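Long-range contacts in alpha-amylase (Eisenia fetida, PDB 6M4K), which probably cleaves internal alpha-1,4-glucosidic linkages of starch and related glucans, as a calcium- and chloride-dependent enzyme of glycosyl hydrolase family 13: residues V47-E52 / W64-P69; S71-S76 / G115-S120; N267-N272 / T315-F320; F319-M324 / W348-V353. All blocks are in the same frame, centred on the assembly; numbering follows the deposited sequence. Where two conformers were deposited one is given.

Interaction 1 (V47-E52 / W64-P69)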
loop_
_atom_site.group_PDB
_atom_site.type_symbol
_atom_site.label_atom_id
_atom_site.label_comp_id
_atom_site.label_asym_id
_atom_site.label_seq_id
_atom_site.Cartn_x
_atom_site.Cartn_y
_atom_site.Cartn_z
ATOM N N VAL A 47 2.205 -3.678 -8.076
ATOM C CA VAL A 47 1.337 -4.244 -9.105
ATOM C C VAL A 47 0.652 -5.493 -8.565
ATOM O O VAL A 47 1.207 -6.234 -7.745
ATOM C CB VAL A 47 2.118 -4.547 -10.402
ATOM C CG1 VAL A 47 2.783 -3.293 -10.932
ATOM C CG2 VAL A 47 3.133 -5.683 -10.203
ATOM N N SER A 48 -0.568 -5.742 -9.060
ATOM C CA SER A 48 -1.339 -6.909 -8.652
ATOM C C SER A 48 -0.613 -8.196 -9.058
ATOM O O SER A 48 0.231 -8.179 -9.962
ATOM C CB SER A 48 -2.723 -6.859 -9.311
ATOM O OG SER A 48 -3.559 -5.900 -8.677
ATOM N N PRO A 49 -0.924 -9.327 -8.413
ATOM C CA PRO A 49 -0.180 -10.575 -8.694
ATOM C C PRO A 49 -0.114 -10.848 -10.185
ATOM O O PRO A 49 -1.153 -10.903 -10.860
ATOM C CB PRO A 49 -0.989 -11.644 -7.941
ATOM C CG PRO A 49 -1.551 -10.884 -6.756
ATOM C CD PRO A 49 -1.892 -9.515 -7.313
ATOM N N PRO A 50 1.093 -10.979 -10.747
ATOM C CA PRO A 50 1.242 -11.057 -12.203
ATOM C C PRO A 50 1.411 -12.479 -12.711
ATOM O O PRO A 50 1.491 -12.686 -13.927
ATOM C CB PRO A 50 2.524 -10.253 -12.440
ATOM C CG PRO A 50 3.348 -10.609 -11.233
ATOM C CD PRO A 50 2.371 -10.647 -10.087
ATOM N N ASN A 51 1.529 -13.447 -11.805
ATOM C CA ASN A 51 1.666 -14.840 -12.195
ATOM C C ASN A 51 0.302 -15.411 -12.591
ATOM O O ASN A 51 -0.748 -14.793 -12.383
ATOM C CB ASN A 51 2.224 -15.652 -11.035
ATOM C CG ASN A 51 1.316 -15.607 -9.846
ATOM O OD1 ASN A 51 1.174 -14.559 -9.215
ATOM N ND2 ASN A 51 0.660 -16.715 -9.544
ATOM N N GLU A 52 0.326 -16.624 -13.142
ATOM C CA GLU A 52 -0.914 -17.298 -13.502
ATOM C C GLU A 52 -1.743 -17.574 -12.259
ATOM O O GLU A 52 -1.282 -18.241 -11.325
ATOM C CB GLU A 52 -0.622 -18.607 -14.224
ATOM C CG GLU A 52 -1.914 -19.301 -14.601
ATOM C CD GLU A 52 -1.732 -20.570 -15.392
ATOM O OE1 GLU A 52 -0.656 -21.211 -15.328
ATOM O OE2 GLU A 52 -2.704 -20.939 -16.086
ATOM N N TRP A 64 -10.405 -11.314 -6.010
ATOM C CA TRP A 64 -9.636 -12.234 -5.181
ATOM C C TRP A 64 -9.158 -13.474 -5.923
ATOM O O TRP A 64 -8.349 -14.230 -5.371
ATOM C CB TRP A 64 -10.359 -12.574 -3.879
ATOM C CG TRP A 64 -11.805 -12.926 -3.977
ATOM C CD1 TRP A 64 -12.852 -12.135 -3.588
ATOM C CD2 TRP A 64 -12.377 -14.164 -4.417
ATOM N NE1 TRP A 64 -14.036 -12.798 -3.768
ATOM C CE2 TRP A 64 -13.780 -14.041 -4.280
ATOM C CE3 TRP A 64 -11.845 -15.361 -4.902
ATOM C CZ2 TRP A 64 -14.657 -15.070 -4.619
ATOM C CZ3 TRP A 64 -12.733 -16.389 -5.255
ATOM C CH2 TRP A 64 -14.121 -16.227 -5.098
ATOM N N GLN A 65 -9.615 -13.710 -7.159
ATOM C CA GLN A 65 -9.063 -14.819 -7.932
ATOM C C GLN A 65 -7.553 -14.674 -8.111
ATOM O O GLN A 65 -6.845 -15.680 -8.243
ATOM C CB GLN A 65 -9.774 -14.935 -9.289
ATOM C CG GLN A 65 -9.352 -13.876 -10.271
ATOM C CD GLN A 65 -10.123 -13.904 -11.585
ATOM O OE1 GLN A 65 -10.963 -14.786 -11.821
ATOM N NE2 GLN A 65 -9.836 -12.937 -12.448
ATOM N N ARG A 66 -7.040 -13.437 -8.081
ATOM C CA ARG A 66 -5.613 -13.215 -8.289
ATOM C C ARG A 66 -4.769 -13.615 -7.091
ATOM O O ARG A 66 -3.543 -13.700 -7.232
ATOM C CB ARG A 66 -5.336 -11.768 -8.702
ATOM C CG ARG A 66 -5.979 -11.444 -10.038
ATOM C CD ARG A 66 -5.643 -10.056 -10.508
ATOM N NE ARG A 66 -4.266 -9.952 -11.005
ATOM C CZ ARG A 66 -3.860 -8.966 -11.791
ATOM N NH1 ARG A 66 -4.727 -8.031 -12.167
ATOM N NH2 ARG A 66 -2.609 -8.910 -12.234
ATOM N N TYR A 67 -5.385 -13.919 -5.952
ATOM C CA TYR A 67 -4.669 -14.386 -4.774
ATOM C C TYR A 67 -4.701 -15.904 -4.642
ATOM O O TYR A 67 -4.373 -16.435 -3.576
ATOM C CB TYR A 67 -5.161 -13.635 -3.527
ATOM C CG TYR A 67 -4.726 -12.190 -3.638
ATOM C CD1 TYR A 67 -3.442 -11.807 -3.255
ATOM C CD2 TYR A 67 -5.550 -11.225 -4.203
ATOM C CE1 TYR A 67 -3.002 -10.500 -3.412
ATOM C CE2 TYR A 67 -5.125 -9.917 -4.363
ATOM C CZ TYR A 67 -3.847 -9.562 -3.960
ATOM O OH TYR A 67 -3.447 -8.257 -4.145
ATOM N N GLN A 68 -5.046 -16.609 -5.729
ATOM C CA GLN A 68 -5.019 -18.069 -5.812
ATOM C C GLN A 68 -4.115 -18.473 -6.968
ATOM O O GLN A 68 -4.584 -18.693 -8.098
ATOM C CB GLN A 68 -6.429 -18.638 -5.959
ATOM C CG GLN A 68 -7.228 -18.444 -4.691
ATOM C CD GLN A 68 -8.548 -19.177 -4.704
ATOM O OE1 GLN A 68 -8.623 -20.345 -5.096
ATOM N NE2 GLN A 68 -9.599 -18.497 -4.278
ATOM N N PRO A 69 -2.813 -18.604 -6.724
ATOM C CA PRO A 69 -1.893 -18.993 -7.796
ATOM C C PRO A 69 -2.221 -20.361 -8.376
ATOM O O PRO A 69 -2.601 -21.297 -7.663
ATOM C CB PRO A 69 -0.526 -19.007 -7.105
ATOM C CG PRO A 69 -0.685 -18.053 -5.973
ATOM C CD PRO A 69 -2.097 -18.239 -5.487
HETATM O O HOH W 1 -4.458 -7.394 -6.666
HETATM O O HOH W 2 -1.443 -15.378 -8.044
#

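Interaction 2 (S71-S76 / G115-S120)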
loop_
_atom_site.group_PDB
_atom_site.type_symbol
_atom_site.label_atom_id
_atom_site.label_comp_id
_atom_site.label_asym_id
_atom_site.label_seq_id
_atom_site.Cartn_x
_atom_site.Cartn_y
_atom_site.Cartn_z
ATOM N N SER A 71 0.099 -21.212 -11.348
ATOM C CA SER A 71 1.483 -21.509 -11.703
ATOM C C SER A 71 2.282 -20.219 -11.579
ATOM O O SER A 71 1.761 -19.184 -11.156
ATOM C CB SER A 71 1.600 -22.106 -13.108
ATOM O OG SER A 71 1.622 -21.081 -14.078
ATOM N N TYR A 72 3.562 -20.289 -11.946
ATOM C CA TYR A 72 4.427 -19.116 -11.936
ATOM C C TYR A 72 4.746 -18.610 -13.339
ATOM O O TYR A 72 5.689 -17.828 -13.513
ATOM C CB TYR A 72 5.676 -19.371 -11.088
ATOM C CG TYR A 72 5.330 -19.832 -9.687
ATOM C CD1 TYR A 72 4.804 -18.947 -8.746
ATOM C CD2 TYR A 72 5.510 -21.157 -9.304
ATOM C CE1 TYR A 72 4.470 -19.376 -7.469
ATOM C CE2 TYR A 72 5.182 -21.591 -8.033
ATOM C CZ TYR A 72 4.672 -20.701 -7.107
ATOM O OH TYR A 72 4.350 -21.148 -5.845
ATOM N N THR A 73 3.973 -19.023 -14.350
ATOM C CA THR A 73 4.033 -18.300 -15.610
ATOM C C THR A 73 3.443 -16.905 -15.413
ATOM O O THR A 73 2.895 -16.589 -14.357
ATOM C CB THR A 73 3.311 -19.054 -16.726
ATOM O OG1 THR A 73 1.890 -18.975 -16.534
ATOM C CG2 THR A 73 3.754 -20.513 -16.746
ATOM N N MET A 74 3.573 -16.056 -16.425
ATOM C CA MET A 74 3.373 -14.621 -16.251
ATOM C C MET A 74 2.293 -14.046 -17.158
ATOM O O MET A 74 2.398 -12.917 -17.636
ATOM C CB MET A 74 4.698 -13.881 -16.390
ATOM C CG MET A 74 5.605 -14.108 -15.182
ATOM S SD MET A 74 4.959 -13.306 -13.696
ATOM C CE MET A 74 5.244 -11.604 -14.179
ATOM N N ASN A 75 1.219 -14.799 -17.367
ATOM C CA ASN A 75 0.035 -14.309 -18.065
ATOM C C ASN A 75 -1.093 -14.214 -17.044
ATOM O O ASN A 75 -1.488 -15.232 -16.466
ATOM C CB ASN A 75 -0.334 -15.283 -19.180
ATOM C CG ASN A 75 -1.306 -14.699 -20.186
ATOM O OD1 ASN A 75 -1.503 -13.489 -20.271
ATOM N ND2 ASN A 75 -1.911 -15.576 -20.980
ATOM N N SER A 76 -1.577 -12.992 -16.797
ATOM C CA SER A 76 -2.533 -12.700 -15.739
ATOM C C SER A 76 -3.635 -11.805 -16.294
ATOM O O SER A 76 -3.588 -11.346 -17.441
ATOM C CB SER A 76 -1.848 -11.965 -14.578
ATOM O OG SER A 76 -1.496 -10.644 -14.968
ATOM N N GLY A 115 -6.144 -21.879 -14.894
ATOM C CA GLY A 115 -5.719 -20.539 -14.565
ATOM C C GLY A 115 -5.738 -19.611 -15.767
ATOM O O GLY A 115 -6.205 -19.948 -16.859
ATOM N N SER A 116 -5.193 -18.416 -15.548
ATOM C CA SER A 116 -5.197 -17.350 -16.542
ATOM C C SER A 116 -4.233 -17.593 -17.692
ATOM O O SER A 116 -4.212 -16.786 -18.632
ATOM C CB SER A 116 -4.863 -16.019 -15.859
ATOM O OG SER A 116 -3.631 -16.102 -15.141
ATOM N N ASP A 117 -3.423 -18.650 -17.632
ATOM C CA ASP A 117 -2.523 -19.020 -18.719
ATOM C C ASP A 117 -2.860 -20.400 -19.267
ATOM O O ASP A 117 -2.058 -20.971 -20.013
ATOM C CB ASP A 117 -1.054 -18.950 -18.268
ATOM C CG ASP A 117 -0.089 -18.688 -19.414
ATOM O OD1 ASP A 117 -0.527 -18.262 -20.499
ATOM O OD2 ASP A 117 1.127 -18.897 -19.224
ATOM N N GLY A 118 -4.012 -20.958 -18.892
ATOM C CA GLY A 118 -4.459 -22.226 -19.435
ATOM C C GLY A 118 -4.035 -23.469 -18.682
ATOM O O GLY A 118 -4.464 -24.567 -19.057
ATOM N N ASN A 119 -3.226 -23.351 -17.631
ATOM C CA ASN A 119 -2.783 -24.533 -16.903
ATOM C C ASN A 119 -3.848 -25.002 -15.922
ATOM O O ASN A 119 -4.603 -24.203 -15.358
ATOM C CB ASN A 119 -1.467 -24.248 -16.181
ATOM C CG ASN A 119 -0.307 -24.139 -17.143
ATOM O OD1 ASN A 119 -0.043 -25.062 -17.924
ATOM N ND2 ASN A 119 0.376 -23.002 -17.126
ATOM N N SER A 120 -3.866 -26.309 -15.668
ATOM C CA SER A 120 -4.833 -26.904 -14.756
ATOM C C SER A 120 -4.472 -26.644 -13.295
ATOM O O SER A 120 -3.296 -26.565 -12.922
ATOM C CB SER A 120 -4.903 -28.418 -14.979
ATOM O OG SER A 120 -5.902 -29.027 -14.167
#

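Interaction 3 (N267-N272 / T315-F320)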
loop_
_atom_site.group_PDB
_atom_site.type_symbol
_atom_site.label_atom_id
_atom_site.label_comp_id
_atom_site.label_asym_id
_atom_site.label_seq_id
_atom_site.Cartn_x
_atom_site.Cartn_y
_atom_site.Cartn_z
ATOM N N ASN A 267 -9.045 5.841 13.367
ATOM C CA ASN A 267 -9.771 6.147 14.595
ATOM C C ASN A 267 -9.605 7.608 14.996
ATOM O O ASN A 267 -10.563 8.244 15.454
ATOM C CB ASN A 267 -9.307 5.212 15.715
ATOM C CG ASN A 267 -9.967 3.850 15.644
ATOM O OD1 ASN A 267 -11.100 3.728 15.170
ATOM N ND2 ASN A 267 -9.273 2.819 16.110
ATOM N N VAL A 268 -8.398 8.158 14.851
ATOM C CA VAL A 268 -8.159 9.532 15.279
ATOM C C VAL A 268 -8.939 10.512 14.413
ATOM O O VAL A 268 -9.655 11.381 14.925
ATOM C CB VAL A 268 -6.654 9.856 15.298
ATOM C CG1 VAL A 268 -6.453 11.357 15.483
ATOM C CG2 VAL A 268 -5.957 9.085 16.425
ATOM N N VAL A 269 -8.815 10.391 13.088
ATOM C CA VAL A 269 -9.471 11.351 12.204
ATOM C C VAL A 269 -10.986 11.217 12.283
ATOM O O VAL A 269 -11.714 12.213 12.165
ATOM C CB VAL A 269 -8.914 11.237 10.771
ATOM C CG1 VAL A 269 -9.702 12.115 9.802
ATOM C CG2 VAL A 269 -7.447 11.635 10.764
ATOM N N ARG A 270 -11.485 10.003 12.496
ATOM C CA ARG A 270 -12.918 9.802 12.691
ATOM C C ARG A 270 -13.392 10.253 14.064
ATOM O O ARG A 270 -14.610 10.327 14.283
ATOM C CB ARG A 270 -13.256 8.325 12.561
ATOM C CG ARG A 270 -13.182 7.771 11.139
ATOM C CD ARG A 270 -13.332 6.282 11.174
ATOM N NE ARG A 270 -13.436 5.681 9.850
ATOM C CZ ARG A 270 -14.574 5.542 9.176
ATOM N NH1 ARG A 270 -15.723 5.970 9.699
ATOM N NH2 ARG A 270 -14.569 4.969 7.982
ATOM N N LYS A 271 -12.475 10.522 14.994
ATOM C CA LYS A 271 -12.816 10.852 16.379
ATOM C C LYS A 271 -13.577 9.722 17.058
ATOM O O LYS A 271 -14.442 9.968 17.903
ATOM C CB LYS A 271 -13.591 12.164 16.490
ATOM C CG LYS A 271 -12.916 13.331 15.844
ATOM C CD LYS A 271 -13.856 14.507 15.852
ATOM C CE LYS A 271 -13.599 15.353 14.654
ATOM N NZ LYS A 271 -14.587 16.455 14.479
ATOM N N ASN A 272 -13.279 8.483 16.680
ATOM C CA ASN A 272 -13.932 7.332 17.286
ATOM C C ASN A 272 -13.599 7.273 18.770
ATOM O O ASN A 272 -12.453 7.493 19.180
ATOM C CB ASN A 272 -13.470 6.040 16.612
ATOM C CG ASN A 272 -14.159 5.789 15.281
ATOM O OD1 ASN A 272 -15.188 6.392 14.979
ATOM N ND2 ASN A 272 -13.609 4.878 14.491
ATOM N N THR A 315 -13.562 2.015 11.094
ATOM C CA THR A 315 -12.266 2.564 11.507
ATOM C C THR A 315 -11.432 2.983 10.301
ATOM O O THR A 315 -11.009 4.139 10.202
ATOM C CB THR A 315 -11.477 1.570 12.373
ATOM O OG1 THR A 315 -12.113 1.428 13.652
ATOM C CG2 THR A 315 -10.046 2.059 12.591
ATOM N N ILE A 316 -11.195 2.054 9.370
ATOM C CA ILE A 316 -10.375 2.366 8.204
ATOM C C ILE A 316 -11.029 3.463 7.372
ATOM O O ILE A 316 -12.249 3.467 7.154
ATOM C CB ILE A 316 -10.135 1.086 7.385
ATOM C CG1 ILE A 316 -9.378 0.036 8.210
ATOM C CG2 ILE A 316 -9.374 1.402 6.098
ATOM C CD1 ILE A 316 -8.031 0.522 8.767
ATOM N N LEU A 317 -10.221 4.403 6.896
ATOM C CA LEU A 317 -10.687 5.439 5.987
ATOM C C LEU A 317 -10.335 5.078 4.549
ATOM O O LEU A 317 -9.259 4.531 4.272
ATOM C CB LEU A 317 -10.081 6.792 6.357
ATOM C CG LEU A 317 -10.626 7.376 7.659
ATOM C CD1 LEU A 317 -9.768 8.545 8.138
ATOM C CD2 LEU A 317 -12.089 7.812 7.453
ATOM N N THR A 318 -11.266 5.363 3.638
ATOM C CA THR A 318 -11.144 4.996 2.236
ATOM C C THR A 318 -11.720 6.125 1.399
ATOM O O THR A 318 -12.237 7.111 1.922
ATOM C CB THR A 318 -11.940 3.724 1.930
ATOM O OG1 THR A 318 -13.345 4.043 1.928
ATOM C CG2 THR A 318 -11.690 2.653 2.964
ATOM N N PHE A 319 -11.654 5.965 0.075
ATOM C CA PHE A 319 -12.213 6.977 -0.821
ATOM C C PHE A 319 -13.713 7.185 -0.609
ATOM O O PHE A 319 -14.240 8.223 -1.025
ATOM C CB PHE A 319 -11.908 6.646 -2.290
ATOM C CG PHE A 319 -12.636 5.438 -2.818
ATOM C CD1 PHE A 319 -13.890 5.574 -3.406
ATOM C CD2 PHE A 319 -12.064 4.184 -2.759
ATOM C CE1 PHE A 319 -14.562 4.478 -3.901
ATOM C CE2 PHE A 319 -12.734 3.075 -3.261
ATOM C CZ PHE A 319 -13.996 3.228 -3.835
ATOM N N PHE A 320 -14.405 6.241 0.031
ATOM C CA PHE A 320 -15.814 6.451 0.362
ATOM C C PHE A 320 -16.003 7.513 1.441
ATOM O O PHE A 320 -17.105 8.060 1.572
ATOM C CB PHE A 320 -16.471 5.128 0.781
ATOM C CG PHE A 320 -16.826 4.224 -0.371
ATOM C CD1 PHE A 320 -17.902 4.519 -1.191
ATOM C CD2 PHE A 320 -16.110 3.061 -0.614
ATOM C CE1 PHE A 320 -18.239 3.681 -2.245
ATOM C CE2 PHE A 320 -16.442 2.226 -1.661
ATOM C CZ PHE A 320 -17.509 2.533 -2.474
#

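Interaction 4 (F319-M324 / W348-V353). With SO4 (sulfate ion), chain F.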
loop_
_atom_site.group_PDB
_atom_site.type_symbol
_atom_site.label_atom_id
_atom_site.label_comp_id
_atom_site.label_asym_id
_atom_site.label_seq_id
_atom_site.Cartn_x
_atom_site.Cartn_y
_atom_site.Cartn_z
ATOM N N PHE A 319 -11.654 5.965 0.075
ATOM C CA PHE A 319 -12.213 6.977 -0.821
ATOM C C PHE A 319 -13.713 7.185 -0.609
ATOM O O PHE A 319 -14.240 8.223 -1.025
ATOM C CB PHE A 319 -11.908 6.646 -2.290
ATOM C CG PHE A 319 -12.636 5.438 -2.818
ATOM C CD1 PHE A 319 -13.890 5.574 -3.406
ATOM C CD2 PHE A 319 -12.064 4.184 -2.759
ATOM C CE1 PHE A 319 -14.562 4.478 -3.901
ATOM C CE2 PHE A 319 -12.734 3.075 -3.261
ATOM C CZ PHE A 319 -13.996 3.228 -3.835
ATOM N N PHE A 320 -14.405 6.241 0.031
ATOM C CA PHE A 320 -15.814 6.451 0.362
ATOM C C PHE A 320 -16.003 7.513 1.441
ATOM O O PHE A 320 -17.105 8.060 1.572
ATOM C CB PHE A 320 -16.471 5.128 0.781
ATOM C CG PHE A 320 -16.826 4.224 -0.371
ATOM C CD1 PHE A 320 -17.902 4.519 -1.191
ATOM C CD2 PHE A 320 -16.110 3.061 -0.614
ATOM C CE1 PHE A 320 -18.239 3.681 -2.245
ATOM C CE2 PHE A 320 -16.442 2.226 -1.661
ATOM C CZ PHE A 320 -17.509 2.533 -2.474
ATOM N N GLU A 321 -14.966 7.811 2.226
ATOM C CA GLU A 321 -14.998 8.887 3.205
ATOM C C GLU A 321 -13.943 9.907 2.792
ATOM O O GLU A 321 -12.964 10.136 3.508
ATOM C CB GLU A 321 -14.718 8.343 4.614
ATOM C CG GLU A 321 -15.672 7.228 5.072
ATOM C CD GLU A 321 -15.300 5.848 4.537
ATOM O OE1 GLU A 321 -14.087 5.553 4.419
ATOM O OE2 GLU A 321 -16.216 5.056 4.214
ATOM N N ALA A 322 -14.144 10.531 1.630
ATOM C CA ALA A 322 -13.048 11.197 0.932
ATOM C C ALA A 322 -12.451 12.343 1.737
ATOM O O ALA A 322 -11.225 12.531 1.738
ATOM C CB ALA A 322 -13.528 11.690 -0.433
ATOM N N ASN A 323 -13.282 13.139 2.414
ATOM C CA ASN A 323 -12.742 14.299 3.116
ATOM C C ASN A 323 -11.832 13.874 4.261
ATOM O O ASN A 323 -10.718 14.386 4.409
ATOM C CB ASN A 323 -13.875 15.194 3.626
ATOM C CG ASN A 323 -13.403 16.591 3.950
ATOM O OD1 ASN A 323 -12.750 17.244 3.130
ATOM N ND2 ASN A 323 -13.708 17.056 5.157
ATOM N N MET A 324 -12.298 12.932 5.079
ATOM C CA MET A 324 -11.473 12.423 6.169
ATOM C C MET A 324 -10.260 11.668 5.639
ATOM O O MET A 324 -9.176 11.740 6.222
ATOM C CB MET A 324 -12.307 11.499 7.043
ATOM C CG MET A 324 -13.342 12.235 7.883
ATOM S SD MET A 324 -14.129 11.148 9.087
ATOM C CE MET A 324 -15.096 10.131 8.006
ATOM N N TRP A 348 -16.881 0.202 -6.800
ATOM C CA TRP A 348 -17.684 -1.006 -6.892
ATOM C C TRP A 348 -18.935 -0.782 -6.061
ATOM O O TRP A 348 -18.983 0.149 -5.250
ATOM C CB TRP A 348 -16.904 -2.246 -6.415
ATOM C CG TRP A 348 -16.859 -2.441 -4.918
ATOM C CD1 TRP A 348 -17.676 -3.249 -4.164
ATOM C CD2 TRP A 348 -15.939 -1.834 -3.994
ATOM N NE1 TRP A 348 -17.320 -3.176 -2.833
ATOM C CE2 TRP A 348 -16.262 -2.312 -2.705
ATOM C CE3 TRP A 348 -14.871 -0.935 -4.133
ATOM C CZ2 TRP A 348 -15.562 -1.920 -1.570
ATOM C CZ3 TRP A 348 -14.171 -0.551 -2.993
ATOM C CH2 TRP A 348 -14.528 -1.042 -1.733
ATOM N N PRO A 349 -20.014 -1.602 -6.283
ATOM C CA PRO A 349 -21.277 -1.333 -5.563
ATOM C C PRO A 349 -21.241 -1.827 -4.123
ATOM O O PRO A 349 -21.930 -2.781 -3.728
ATOM C CB PRO A 349 -22.304 -2.080 -6.423
ATOM C CG PRO A 349 -21.537 -3.249 -6.945
ATOM C CD PRO A 349 -20.158 -2.702 -7.254
ATOM N N ARG A 350 -20.407 -1.176 -3.304
ATOM C CA ARG A 350 -20.315 -1.536 -1.895
ATOM C C ARG A 350 -21.703 -1.517 -1.268
ATOM O O ARG A 350 -22.457 -0.557 -1.442
ATOM C CB ARG A 350 -19.394 -0.550 -1.164
ATOM C CG ARG A 350 -19.071 -0.960 0.275
ATOM C CD ARG A 350 -18.242 0.092 1.008
ATOM N NE ARG A 350 -19.089 1.222 1.367
ATOM C CZ ARG A 350 -18.746 2.193 2.203
ATOM N NH1 ARG A 350 -17.545 2.194 2.769
ATOM N NH2 ARG A 350 -19.606 3.163 2.487
ATOM N N ASN A 351 -22.026 -2.575 -0.532
ATOM C CA ASN A 351 -23.405 -2.802 -0.088
ATOM C C ASN A 351 -23.339 -3.490 1.278
ATOM O O ASN A 351 -23.331 -4.717 1.368
ATOM C CB ASN A 351 -24.147 -3.650 -1.114
ATOM C CG ASN A 351 -25.607 -3.809 -0.786
ATOM O OD1 ASN A 351 -26.335 -2.826 -0.739
ATOM N ND2 ASN A 351 -26.040 -5.033 -0.560
ATOM N N ILE A 352 -23.252 -2.680 2.333
ATOM C CA ILE A 352 -22.973 -3.209 3.667
ATOM C C ILE A 352 -24.269 -3.673 4.320
ATOM O O ILE A 352 -25.200 -2.885 4.514
ATOM C CB ILE A 352 -22.221 -2.187 4.535
ATOM C CG1 ILE A 352 -20.890 -1.831 3.864
ATOM C CG2 ILE A 352 -21.981 -2.753 5.940
ATOM C CD1 ILE A 352 -20.254 -0.550 4.393
ATOM N N VAL A 353 -24.326 -4.955 4.657
ATOM C CA VAL A 353 -25.489 -5.571 5.284
ATOM C C VAL A 353 -24.972 -6.363 6.471
ATOM O O VAL A 353 -24.116 -7.240 6.312
ATOM C CB VAL A 353 -26.240 -6.489 4.299
ATOM C CG1 VAL A 353 -27.426 -7.167 4.978
ATOM C CG2 VAL A 353 -26.692 -5.696 3.080
HETATM S S SO4 F . -16.402 12.334 4.509
HETATM O O1 SO4 F . -15.084 12.030 5.063
HETATM O O2 SO4 F . -17.048 13.312 5.377
HETATM O O3 SO4 F . -16.225 12.890 3.165
HETATM O O4 SO4 F . -17.206 11.117 4.428
HETATM O O HOH W 3 -18.752 5.519 3.768
#

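Interaction 1 (V47-E52 / W64-P69)
In the TIM barrel of this family 13 amylase, the long loop between strand 44-47 and helix 81-93 folds back on itself, and Arg66 and Tyr67 clasp Ser48 and Pro49. Arg66 holds one carbonyl side-on with two nitrogens: NH2 lies 2.8 Å from Pro49 O in a fairly straight bond, and NE reaches the same oxygen at 3.3 Å. The oxygen sits at the edge of the guanidinium, nearly in its plane, while Ser48 CB rests over the middle of one face, 3.4 Å from Arg66 CZ. A bend at chi3 (75°) turns the guanidinium into this slot, and NH1 goes on to a salt bridge with Glu24. A leucine in place of this arginine would probably leave Pro49 O without its two donors and Glu24 without its charged mate. Proline suits position 49 because its ring CH groups can lie over the Tyr67 ring: CG is 4.0 Å from the centroid in a CH-pi contact. Tyr67 OH is bound by Asp101. Two waters complete the buried joint: one links Tyr67 OH to Ser48 OG, which Glu24 N also binds, and the other donates to Arg66 O and accepts at 2.9 Å from Asn51 ND2, itself bound to Ser71 O.

Interaction 2 (S71-S76 / G115-S120)
Asp117 meets Thr73 and Asn75 with its two carboxylate oxygens, each taking one of them. Thr73 OG1 donates to OD2 of Asp117 over 2.8 Å, arriving on the anti side close to the carboxylate plane. Asn75 ND2 reaches Asp117 OD1 at 3.1 Å from above that plane, the amide and carboxylate planes standing 87° apart. Asp117 swings its CG roughly opposite the backbone N (chi1 -153°), which carries the carboxylate between these donors. Beside it Ser116 OG donates to Asn75 O at 2.7 Å, on a lone pair, and is also bound by His53 N. This close-bonded cluster of short polar residues is partly exposed to solvent. The Ser71 end is looser: its OG, which accepts from Thr73 N in an ST turn, stays 3.8 Å from Asn119 ND2, and Glu52 binds both. The type I turn Gly115-Gly118 belongs to the excursion between strand 97-102 and helix 176-192, domain B in alpha-amylases, and docks here on the loop leading to helix 81-93, while Tyr72 and Met74 of that loop pack against helix 176-192.

Interaction 3 (N267-N272 / T315-F320)
Asn267 OD1 is gripped by two donors: Thr315 OG1 at 2.9 Å from across the contact, tilted somewhat from the carbonyl plane, and Asn272 ND2 at 2.8 Å, in that plane and almost straight (172°). An asparagine suits this place because its short amide can join the end of its own helix to the facing loop. There Lys271, with positive phi, closes the helix in a Schellman motif. One turn along from Asn267, Arg270 reaches out with its chain extended from CG to NE, far enough to meet two successive carbonyls. NH2 donates to Ile316 O at 2.9 Å, and NE makes a weak, bent bond to Thr315 O. Leu317 runs alongside this arm in the opposite direction, its CD2 3.5 Å from Arg270 NE over one guanidinium face, while CD1 packs on Val269 CB at 3.9 Å. The contact therefore ties the C-terminal end of helix 259-270 to the loop that follows strand 295-297, and Val269 and Leu317 both continue onto Met324 and Ala328 of helix 322-334.

Interaction 4 (F319-M324 / W348-V353)
A water joins Glu321 to Arg350, donating to Glu321 OE2 at 2.6 Å and accepting from Arg350 NH2 at 2.8 Å; the direct salt bridge beside it, from Arg350 NH1 to Glu321 OE2, is long at 3.5 Å and its hydrogen bond weak. Glu321 OE1 is taken by Thr318 N, so the N-cap residue serves both its own turn and the partner segment. At the start of the same helix, 322-334, the backbone N-H groups of Asn323 and Met324 bind a sulfate, probably from the crystallisation liquor. Arg350 also lies flat on Phe320, the planes 17° apart and CZ 4.1 Å from the ring centroid, a cation-pi pair. The extended start of the arm lays CD over the ring, and the bend at chi3 (75°) then folds the guanidinium down flat on it. Phe319 CE1 covers the opposite face of Phe320, whose edge points at the face of Trp348 in a T-shaped pair, CE2 being 3.8 Å from Trp348 CH2. A serine in place of this arginine would probably uncover one face of Phe320 and leave Glu321 OE2 without its cationic partner across the contact. Stacking thus fixes the guanidinium plane and presents its edge to the carboxylate and the water.

In the fold
All four contacts lie in the family 13 catalytic region, in loops and helices around the barrel, but they gather at two places. Interactions 1 and 2 share the loop after strand 44-47, which interaction 2 joins to the excursion after strand 97-102; Glu52 links them, its carboxylate leaving the first to serve the second. Interactions 3 and 4 adjoin around the start of helix 322-334, sharing Phe319 and Phe320. Interactions 2 and 3 stand on opposite sides of the chain's centre, about 38 Å apart between centres. Interaction 1 is fully buried and relies on an arginine satisfying a backbone carbonyl; interaction 2, farther out, is almost wholly polar. Interaction 3 mixes backbone-directed bonds with aliphatic packing, whereas interaction 4, at the surface, turns its arginine to an aromatic ring.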